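Local structure of rhamnosidase B (Bacillus sp., 2OKX) at residues R138-P142 with P389-E395; P217-L223 with S313-D319. The protein hydrolyses terminal alpha-L-rhamnose residues from glycosides, as a family 78 glycoside hydrolase that probably works with inversion of configuration. All coordinates share one frame. Residue numbers count along the deposited sequence, not the author numbering.

Interaction 1: residues R138-P142 with P389-E395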
# COMPACT_ATOMS: atom_id res chain seq x y z
N ARG A 138 -23.44 -2.60 -4.23
CA ARG A 138 -23.81 -1.27 -3.76
C ARG A 138 -22.74 -0.22 -4.02
O ARG A 138 -21.64 -0.30 -3.47
CB ARG A 138 -24.12 -1.31 -2.26
CG ARG A 138 -25.10 -2.41 -1.85
CD ARG A 138 -26.34 -2.44 -2.73
NE ARG A 138 -27.37 -3.32 -2.19
CZ ARG A 138 -28.41 -3.79 -2.89
NH1 ARG A 138 -28.54 -3.47 -4.18
NH2 ARG A 138 -29.30 -4.57 -2.31
N SER A 139 -23.07 0.76 -4.85
CA SER A 139 -22.13 1.82 -5.19
C SER A 139 -21.90 2.83 -4.08
O SER A 139 -21.14 3.78 -4.25
CB SER A 139 -22.59 2.54 -6.46
OG SER A 139 -22.41 1.72 -7.60
N ASN A 140 -22.55 2.64 -2.94
CA ASN A 140 -22.35 3.56 -1.82
C ASN A 140 -21.48 2.92 -0.73
O ASN A 140 -21.37 3.46 0.38
CB ASN A 140 -23.69 4.00 -1.20
CG ASN A 140 -24.42 2.86 -0.51
OD1 ASN A 140 -25.14 3.08 0.46
ND2 ASN A 140 -24.26 1.65 -1.03
N SER A 141 -20.85 1.79 -1.04
CA SER A 141 -20.00 1.11 -0.06
C SER A 141 -18.84 2.03 0.35
O SER A 141 -18.49 2.97 -0.36
CB SER A 141 -19.48 -0.22 -0.62
OG SER A 141 -18.57 -0.02 -1.69
N PRO A 142 -18.23 1.76 1.52
CA PRO A 142 -17.12 2.58 2.02
C PRO A 142 -15.90 2.74 1.13
O PRO A 142 -15.47 1.80 0.45
CB PRO A 142 -16.76 1.91 3.35
CG PRO A 142 -18.03 1.23 3.76
CD PRO A 142 -18.51 0.66 2.45
N PRO A 389 -26.09 10.66 -1.17
CA PRO A 389 -26.34 9.23 -0.94
C PRO A 389 -25.19 8.27 -1.25
O PRO A 389 -24.91 7.37 -0.46
CB PRO A 389 -27.56 8.96 -1.81
CG PRO A 389 -28.31 10.25 -1.72
CD PRO A 389 -27.21 11.27 -1.90
N SER A 390 -24.53 8.45 -2.39
CA SER A 390 -23.44 7.56 -2.78
C SER A 390 -22.21 7.65 -1.87
O SER A 390 -21.32 6.80 -1.93
CB SER A 390 -23.03 7.84 -4.23
OG SER A 390 -22.53 9.16 -4.39
N LEU A 391 -22.17 8.67 -1.02
CA LEU A 391 -21.04 8.86 -0.11
C LEU A 391 -21.42 8.44 1.30
O LEU A 391 -20.70 8.72 2.26
CB LEU A 391 -20.63 10.35 -0.09
CG LEU A 391 -20.37 11.03 -1.43
CD1 LEU A 391 -19.96 12.48 -1.20
CD2 LEU A 391 -19.28 10.28 -2.19
N TYR A 392 -22.54 7.75 1.43
CA TYR A 392 -23.04 7.34 2.73
C TYR A 392 -23.58 5.91 2.76
O TYR A 392 -24.24 5.47 1.82
CB TYR A 392 -24.17 8.29 3.14
CG TYR A 392 -24.87 7.93 4.43
CD1 TYR A 392 -24.41 8.41 5.65
CD2 TYR A 392 -26.01 7.12 4.42
CE1 TYR A 392 -25.07 8.10 6.84
CE2 TYR A 392 -26.67 6.80 5.60
CZ TYR A 392 -26.19 7.29 6.81
OH TYR A 392 -26.84 6.99 7.98
N THR A 393 -23.29 5.19 3.84
CA THR A 393 -23.79 3.82 3.99
C THR A 393 -23.87 3.38 5.45
O THR A 393 -23.01 3.72 6.26
CB THR A 393 -22.93 2.78 3.22
OG1 THR A 393 -23.58 1.50 3.28
CG2 THR A 393 -21.53 2.66 3.84
N GLU A 394 -24.93 2.64 5.77
CA GLU A 394 -25.14 2.13 7.11
C GLU A 394 -24.70 0.67 7.19
O GLU A 394 -24.90 -0.00 8.20
CB GLU A 394 -26.61 2.30 7.52
CG GLU A 394 -26.92 3.72 7.99
CD GLU A 394 -28.41 4.02 8.07
OE1 GLU A 394 -29.19 3.11 8.42
OE2 GLU A 394 -28.80 5.17 7.80
N GLU A 395 -24.12 0.17 6.11
CA GLU A 395 -23.61 -1.20 6.06
C GLU A 395 -22.11 -0.98 6.28
O GLU A 395 -21.33 -0.94 5.34
CB GLU A 395 -23.90 -1.80 4.68
CG GLU A 395 -25.40 -1.78 4.36
CD GLU A 395 -25.72 -2.34 2.99
OE1 GLU A 395 -25.44 -1.67 1.98
OE2 GLU A 395 -26.25 -3.48 2.94
O HOH W 1 -27.58 -3.76 0.51
O HOH W 2 -19.29 5.80 -0.10
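Start at Arg138, where a type I beta turn to Ser141 begins. The CG of Arg138 lies 3.9 Å from Glu395 OE1, but the charged groups communicate through water 1, which accepts from Arg138 NE (2.7 Å) and donates to Glu395 OE2 (2.8 Å); the guanidinium has its direct salt bridge with Glu158. Ser139 turns its hydroxyl to Asn21. Asn140 has more of its surface buried against 389-395 than any other residue of the turn: its CA approaches Ser390 O at 3.4 Å in a CA-H...O contact, its CB sits 3.7 Å from Pro389 O, and its backbone O reaches Thr393 CB at 3.3 Å. Beyond it, water 2 lies within hydrogen-bonding distance of both Ser141 O (3.0 Å) and Ser390 O (2.9 Å), though it has more acceptors in reach than protons to give, and Pro142 CG packs on Thr393 CG2 at 3.8 Å. The face presented by 389-395 is firmly shaped: Tyr392 N bonds to Pro389 O (3.1 Å), and Glu395 N to Thr393 OG1 (3.2 Å), closing an ST turn. Much of the contact is van der Waals packing, an irregular turn against a short 3-10 piece and strand 392-393. Around it, the 138-142 turn pairs through Arg138 with Val153 at strand 153-155, Glu395 leans on strand 485-489, and strand 392-393 runs along the edge of the sheet beside strand 219-223.

Interaction 2: residues P217-L223 with S313-D319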
# COMPACT_ATOMS: atom_id res chain seq x y z
N PRO A 217 -23.17 -1.95 16.81
CA PRO A 217 -24.01 -0.86 17.32
C PRO A 217 -25.31 -0.79 16.53
O PRO A 217 -25.34 -1.15 15.35
CB PRO A 217 -23.15 0.38 17.09
CG PRO A 217 -21.73 -0.16 17.09
CD PRO A 217 -21.89 -1.43 16.29
N LYS A 218 -26.38 -0.32 17.16
CA LYS A 218 -27.68 -0.20 16.49
C LYS A 218 -27.51 0.58 15.19
O LYS A 218 -28.09 0.24 14.16
CB LYS A 218 -28.68 0.55 17.38
CG LYS A 218 -28.86 0.01 18.80
CD LYS A 218 -29.53 -1.36 18.82
CE LYS A 218 -29.99 -1.73 20.23
NZ LYS A 218 -28.88 -1.73 21.22
N TYR A 219 -26.69 1.63 15.25
CA TYR A 219 -26.42 2.48 14.10
C TYR A 219 -24.91 2.60 13.87
O TYR A 219 -24.17 2.93 14.78
CB TYR A 219 -27.03 3.88 14.35
CG TYR A 219 -26.72 4.90 13.28
CD1 TYR A 219 -27.33 4.84 12.03
CD2 TYR A 219 -25.79 5.92 13.51
CE1 TYR A 219 -27.02 5.76 11.03
CE2 TYR A 219 -25.48 6.84 12.52
CZ TYR A 219 -26.09 6.75 11.28
OH TYR A 219 -25.76 7.64 10.29
N ALA A 220 -24.47 2.32 12.65
CA ALA A 220 -23.05 2.43 12.29
C ALA A 220 -22.98 2.85 10.83
O ALA A 220 -23.50 2.16 9.96
CB ALA A 220 -22.33 1.10 12.49
N ALA A 221 -22.34 3.98 10.56
CA ALA A 221 -22.26 4.47 9.20
C ALA A 221 -20.87 4.92 8.80
O ALA A 221 -20.09 5.40 9.62
CB ALA A 221 -23.25 5.62 9.02
N ALA A 222 -20.57 4.75 7.51
CA ALA A 222 -19.30 5.16 6.95
C ALA A 222 -19.61 6.34 6.03
O ALA A 222 -20.44 6.23 5.12
CB ALA A 222 -18.68 4.00 6.16
N LEU A 223 -18.95 7.47 6.29
CA LEU A 223 -19.17 8.68 5.51
C LEU A 223 -17.92 9.15 4.78
O LEU A 223 -16.83 9.17 5.35
CB LEU A 223 -19.63 9.82 6.42
CG LEU A 223 -20.20 9.53 7.82
CD1 LEU A 223 -20.53 10.87 8.49
CD2 LEU A 223 -21.43 8.66 7.74
N SER A 313 -12.87 6.59 4.57
CA SER A 313 -14.11 6.73 5.32
C SER A 313 -13.97 7.29 6.73
O SER A 313 -13.00 7.01 7.43
CB SER A 313 -14.82 5.37 5.40
OG SER A 313 -15.12 4.88 4.11
N SER A 314 -14.95 8.10 7.12
CA SER A 314 -15.03 8.66 8.47
C SER A 314 -16.17 7.84 9.06
O SER A 314 -17.11 7.48 8.35
CB SER A 314 -15.40 10.15 8.41
OG SER A 314 -14.36 10.90 7.79
N HIS A 315 -16.09 7.52 10.35
CA HIS A 315 -17.10 6.68 10.99
C HIS A 315 -17.92 7.34 12.09
O HIS A 315 -17.40 8.11 12.89
CB HIS A 315 -16.42 5.42 11.51
CG HIS A 315 -15.89 4.54 10.42
ND1 HIS A 315 -16.64 3.54 9.84
CD2 HIS A 315 -14.72 4.58 9.75
CE1 HIS A 315 -15.95 3.00 8.85
NE2 HIS A 315 -14.78 3.61 8.77
N PHE A 316 -19.20 6.99 12.13
CA PHE A 316 -20.14 7.51 13.11
C PHE A 316 -21.07 6.38 13.55
O PHE A 316 -21.64 5.68 12.71
CB PHE A 316 -20.98 8.63 12.47
CG PHE A 316 -21.90 9.32 13.43
CD1 PHE A 316 -23.10 9.87 12.98
CD2 PHE A 316 -21.57 9.47 14.77
CE1 PHE A 316 -23.95 10.55 13.85
CE2 PHE A 316 -22.41 10.15 15.65
CZ PHE A 316 -23.60 10.69 15.19
N ALA A 317 -21.22 6.19 14.86
CA ALA A 317 -22.08 5.13 15.36
C ALA A 317 -22.88 5.60 16.57
O ALA A 317 -22.46 6.51 17.28
CB ALA A 317 -21.26 3.89 15.72
N ILE A 318 -24.02 4.96 16.80
CA ILE A 318 -24.87 5.29 17.93
C ILE A 318 -25.52 4.03 18.47
O ILE A 318 -25.93 3.16 17.70
CB ILE A 318 -26.00 6.27 17.53
CG1 ILE A 318 -25.41 7.53 16.89
CG2 ILE A 318 -26.82 6.64 18.75
CD1 ILE A 318 -26.46 8.49 16.36
N ASP A 319 -25.61 3.92 19.79
CA ASP A 319 -26.25 2.76 20.40
C ASP A 319 -26.96 3.19 21.68
O ASP A 319 -26.55 4.14 22.34
CB ASP A 319 -25.22 1.67 20.71
CG ASP A 319 -25.87 0.36 21.11
OD1 ASP A 319 -25.97 0.08 22.32
OD2 ASP A 319 -26.29 -0.39 20.20
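Six backbone hydrogen bonds zip strand 219-223 to strand 314-319, antiparallel with an angle of 173° between their directions. Each hydrogen-bonded pair gives and takes: Tyr219 N to Ile318 O (3.0 Å) and Ile318 N to Tyr219 O (2.9 Å), Ala221 N to Phe316 O (2.8 Å) and Phe316 N to Ala221 O (3.1 Å), Leu223 N to Ser314 O and Ser314 N to Leu223 O (both 2.8 Å). At one end Asp319 OD2 takes two donors of Lys218, the backbone N at 3.0 Å and NZ at 3.1 Å, the latter a salt bridge. Between these pairs, Ala222 N gives its hydrogen bond to Thr393 O, and Ala317 is backbone-bonded to Gly261 of strand 256-262. On the face of Tyr219, Phe316 and Ile318, the Tyr219 edge meets the Phe316 ring in an offset edge-to-face stack, centroids 5.9 Å apart, while Tyr219 OH bonds to Tyr392. Ser314 OG pairs with Arg267; on the other face His315 uses both ring nitrogens, with Asn396 and Asp483. With N and O satisfied at each hydrogen-bonded pair, the chemistry implies a central strand pair in this D2-region sheet, largely buried and charged at one end.

From the N terminus the chain first passes 138-142, in the loop after strand 130-133 of the N-terminal domain, then reaches 217-223, crosses about ninety residues that include strand 256-262, and returns at 313-319 to close interaction 2. Only afterwards does 389-395 come back to 138-142, so interaction 1 closes the longer loop and encloses the shorter one without crossing it. The two meet in one antiparallel sheet, where strand 392-393 lies next to 219-223: Thr393 O accepts from Ala222 N at 2.9 Å, and Pro142 CB packs on Ser313 OG at 3.5 Å. Interaction 2 builds the sheet's middle; interaction 1 joins its edge to the N-terminal domain.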